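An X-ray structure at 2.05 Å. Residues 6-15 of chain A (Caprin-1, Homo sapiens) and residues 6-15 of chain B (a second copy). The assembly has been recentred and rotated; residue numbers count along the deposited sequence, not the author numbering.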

# COMPACT_ATOMS: atom_id res chain seq x y z
N MET A 6 8.67 20.20 2.77
CA MET A 6 8.01 19.67 3.97
C MET A 6 6.76 18.86 3.64
O MET A 6 6.50 17.83 4.27
N ARG A 7 5.99 19.33 2.67
CA ARG A 7 4.80 18.61 2.25
C ARG A 7 5.16 17.28 1.58
O ARG A 7 4.50 16.27 1.79
N GLU A 8 6.21 17.31 0.77
CA GLU A 8 6.69 16.10 0.11
C GLU A 8 7.19 15.06 1.13
O GLU A 8 6.94 13.85 0.97
N GLU A 9 7.88 15.52 2.16
CA GLU A 9 8.33 14.64 3.22
C GLU A 9 7.15 14.02 3.96
O GLU A 9 7.13 12.83 4.22
N ALA A 10 6.17 14.86 4.29
CA ALA A 10 4.99 14.38 5.00
C ALA A 10 4.23 13.33 4.19
O ALA A 10 3.68 12.39 4.75
N GLU A 11 4.19 13.51 2.88
CA GLU A 11 3.50 12.57 2.01
C GLU A 11 4.26 11.24 1.96
O GLU A 11 3.65 10.17 2.06
N GLN A 12 5.57 11.30 1.80
CA GLN A 12 6.40 10.10 1.84
C GLN A 12 6.26 9.34 3.16
O GLN A 12 6.12 8.11 3.15
N LYS A 13 6.30 10.07 4.27
CA LYS A 13 6.15 9.49 5.61
C LYS A 13 4.79 8.85 5.78
O LYS A 13 4.64 7.83 6.46
N ARG A 14 3.79 9.47 5.16
CA ARG A 14 2.44 8.92 5.14
C ARG A 14 2.40 7.59 4.39
O ARG A 14 1.75 6.64 4.83
N LEU A 15 3.09 7.52 3.25
CA LEU A 15 3.21 6.27 2.50
C LEU A 15 3.89 5.20 3.33
O LEU A 15 3.51 4.03 3.29
N MET B 6 -7.51 20.72 -2.26
CA MET B 6 -6.89 20.18 -3.47
C MET B 6 -5.68 19.29 -3.17
O MET B 6 -5.48 18.27 -3.82
N ARG B 7 -4.88 19.70 -2.19
CA ARG B 7 -3.74 18.90 -1.78
C ARG B 7 -4.18 17.58 -1.14
O ARG B 7 -3.58 16.53 -1.38
N GLU B 8 -5.23 17.64 -0.34
CA GLU B 8 -5.77 16.45 0.29
C GLU B 8 -6.33 15.46 -0.74
O GLU B 8 -6.15 14.24 -0.62
N GLU B 9 -6.99 15.99 -1.77
CA GLU B 9 -7.49 15.16 -2.85
C GLU B 9 -6.35 14.50 -3.60
O GLU B 9 -6.39 13.31 -3.90
N ALA B 10 -5.32 15.28 -3.92
CA ALA B 10 -4.17 14.76 -4.64
C ALA B 10 -3.47 13.65 -3.85
O ALA B 10 -2.97 12.69 -4.43
N GLU B 11 -3.42 13.80 -2.53
CA GLU B 11 -2.79 12.79 -1.70
C GLU B 11 -3.61 11.50 -1.67
O GLU B 11 -3.07 10.41 -1.80
N GLN B 12 -4.93 11.64 -1.52
CA GLN B 12 -5.81 10.48 -1.59
C GLN B 12 -5.72 9.75 -2.92
O GLN B 12 -5.66 8.52 -2.95
N LYS B 13 -5.72 10.52 -4.01
CA LYS B 13 -5.61 9.96 -5.36
C LYS B 13 -4.28 9.25 -5.55
O LYS B 13 -4.19 8.24 -6.26
N ARG B 14 -3.25 9.79 -4.92
CA ARG B 14 -1.93 9.17 -4.92
C ARG B 14 -1.96 7.82 -4.19
O ARG B 14 -1.37 6.84 -4.66
N LEU B 15 -2.65 7.76 -3.06
CA LEU B 15 -2.85 6.50 -2.34
C LEU B 15 -3.59 5.49 -3.20
O LEU B 15 -3.27 4.30 -3.18

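The two helices belong to copies related by an exact two-fold axis, so contacts between different residues occur twice, and a residue that meets its own counterpart does so across the axis. Their N-to-C directions differ by 35°, and the CA atoms of Glu11(A) and Glu11(B) lie 7.3 Å apart, the closest of the paired positions. Arg7(A), Glu11(A), Arg14(A) and their counterparts Arg7(B), Glu11(B) and Arg14(B) direct their CA-to-CB bonds toward the partner; Leu15(A) and Leu15(B) start sideways, but their ends come nearer.

Electrostatic pairing dominates the middle. Glu11(A) and Glu11(B), with chi1 and chi2 both t, are extended and reach the other helix, each burying more surface than any other residue of its stretch. Their carboxylates form salt bridges across the interface: OE2 of Glu11(A) is 2.6 Å from NE of Arg14(B), and the symmetry-related pair, NE of Arg14(A) and OE2 of Glu11(B), repeats that distance. Arg14(A) and Arg14(B) are also t, t, but their chi3 of -14° lies between wells. OE1 of the opposing glutamate sits over one face of each guanidinium, so the carboxylate does not lie flat in the guanidinium plane, and no cross-chain hydrogen bond accompanies the salt bridge. NH1 of Arg14(A) and of Arg14(B) is hydrogen-bonded elsewhere in the structure.

Like charges also meet. The OE2 atoms of Glu11(A) and Glu11(B) are 4.5 Å apart, a proximity that the two arginines help offset. One turn earlier, Arg7(A) and Arg7(B) (m, t, m) meet, with NE of Arg7(A) 3.9 Å from NE of Arg7(B). The contact is closer still between CD of Arg7(A) and NE of Arg7(B), at 3.6 Å; both arginines are exposed residues, a setting in which a long charged side chain is at home.

Apolar packing follows one turn after Glu11(A) and Glu11(B). Leu15(A) and Leu15(B), rotamer m, t, are buried, and CD2 of Leu15(A) touches CD2 of Leu15(B) at 3.7 Å, a fitting place for a branched hydrocarbon side chain.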

# COMPACT_ATOMS: atom_id res chain seq x y z
CB MET A 6 7.67 20.78 4.97
CG MET A 6 8.88 21.51 5.55
SD MET A 6 10.10 20.38 6.27
CE MET A 6 11.37 20.53 5.04
CB ARG A 7 3.92 19.49 1.34
CG ARG A 7 3.24 20.63 2.11
CD ARG A 7 2.11 21.33 1.35
NE ARG A 7 2.54 21.96 0.11
CZ ARG A 7 3.02 23.20 0.02
NH1 ARG A 7 3.15 23.95 1.12
NH2 ARG A 7 3.38 23.70 -1.15
CB GLU A 8 7.72 16.46 -0.96
CG GLU A 8 7.10 17.24 -2.13
CD GLU A 8 8.11 17.69 -3.17
OE1 GLU A 8 9.32 17.48 -2.97
OE2 GLU A 8 7.68 18.26 -4.20
CB GLU A 9 9.19 15.42 4.23
CG GLU A 9 9.77 14.54 5.32
CD GLU A 9 10.88 13.65 4.80
OE1 GLU A 9 11.83 14.19 4.19
OE2 GLU A 9 10.79 12.41 4.96
CB ALA A 10 4.08 15.54 5.39
CB GLU A 11 3.26 13.16 0.62
CG GLU A 11 2.25 12.35 -0.18
CD GLU A 11 1.79 13.08 -1.43
OE1 GLU A 11 2.37 14.13 -1.76
OE2 GLU A 11 0.82 12.61 -2.06
CB GLN A 12 7.87 10.44 1.62
CG GLN A 12 8.22 10.85 0.21
CD GLN A 12 9.57 11.55 0.14
OE1 GLN A 12 10.19 11.82 1.16
NE2 GLN A 12 10.02 11.83 -1.08
CB LYS A 13 6.37 10.56 6.69
CG LYS A 13 7.81 11.07 6.79
CD LYS A 13 8.75 9.99 7.33
CE LYS A 13 10.17 10.53 7.50
NZ LYS A 13 11.05 9.53 8.18
CB ARG A 14 1.50 9.95 4.51
CG ARG A 14 0.10 9.44 4.29
CD ARG A 14 -0.92 10.57 4.31
NE ARG A 14 -0.35 11.81 4.84
CZ ARG A 14 -0.87 12.50 5.85
NH1 ARG A 14 -1.99 12.09 6.43
NH2 ARG A 14 -0.28 13.61 6.26
CB LEU A 15 4.00 6.48 1.20
CG LEU A 15 3.36 7.32 0.10
CD1 LEU A 15 4.24 7.35 -1.14
CD2 LEU A 15 2.00 6.74 -0.25
CB MET B 6 -6.48 21.30 -4.45
CG MET B 6 -7.65 22.11 -5.01
SD MET B 6 -8.93 21.07 -5.75
CE MET B 6 -10.19 21.26 -4.51
CB ARG B 7 -2.82 19.71 -0.85
CG ARG B 7 -2.07 20.83 -1.59
CD ARG B 7 -0.90 21.44 -0.81
NE ARG B 7 -1.30 22.07 0.44
CZ ARG B 7 -1.71 23.33 0.56
NH1 ARG B 7 -1.79 24.11 -0.51
NH2 ARG B 7 -2.04 23.81 1.75
CB GLU B 8 -6.78 16.84 1.37
CG GLU B 8 -6.12 17.55 2.56
CD GLU B 8 -7.10 18.04 3.62
OE1 GLU B 8 -8.32 17.90 3.41
OE2 GLU B 8 -6.64 18.55 4.66
CB GLU B 9 -8.30 16.01 -3.83
CG GLU B 9 -8.93 15.20 -4.95
CD GLU B 9 -10.09 14.35 -4.44
OE1 GLU B 9 -11.01 14.93 -3.83
OE2 GLU B 9 -10.07 13.12 -4.64
CB ALA B 10 -3.19 15.88 -4.99
CB GLU B 11 -2.52 13.33 -0.29
CG GLU B 11 -1.55 12.45 0.49
CD GLU B 11 -1.05 13.12 1.76
OE1 GLU B 11 -1.57 14.20 2.11
OE2 GLU B 11 -0.10 12.58 2.37
CB GLN B 12 -7.27 10.90 -1.35
CG GLN B 12 -7.60 11.30 0.07
CD GLN B 12 -8.90 12.07 0.16
OE1 GLN B 12 -9.51 12.40 -0.86
NE2 GLN B 12 -9.34 12.35 1.38
CB LYS B 13 -5.76 11.07 -6.41
CG LYS B 13 -7.16 11.66 -6.50
CD LYS B 13 -8.16 10.65 -7.07
CE LYS B 13 -9.56 11.27 -7.23
NZ LYS B 13 -10.49 10.34 -7.93
CB ARG B 14 -0.93 10.13 -4.26
CG ARG B 14 0.44 9.53 -4.05
CD ARG B 14 1.52 10.60 -4.04
NE ARG B 14 1.02 11.88 -4.54
CZ ARG B 14 1.58 12.57 -5.53
NH1 ARG B 14 2.67 12.11 -6.13
NH2 ARG B 14 1.05 13.73 -5.92
CB LEU B 15 -3.63 6.72 -1.04
CG LEU B 15 -2.94 7.50 0.09
CD1 LEU B 15 -3.82 7.55 1.32
CD2 LEU B 15 -1.61 6.84 0.42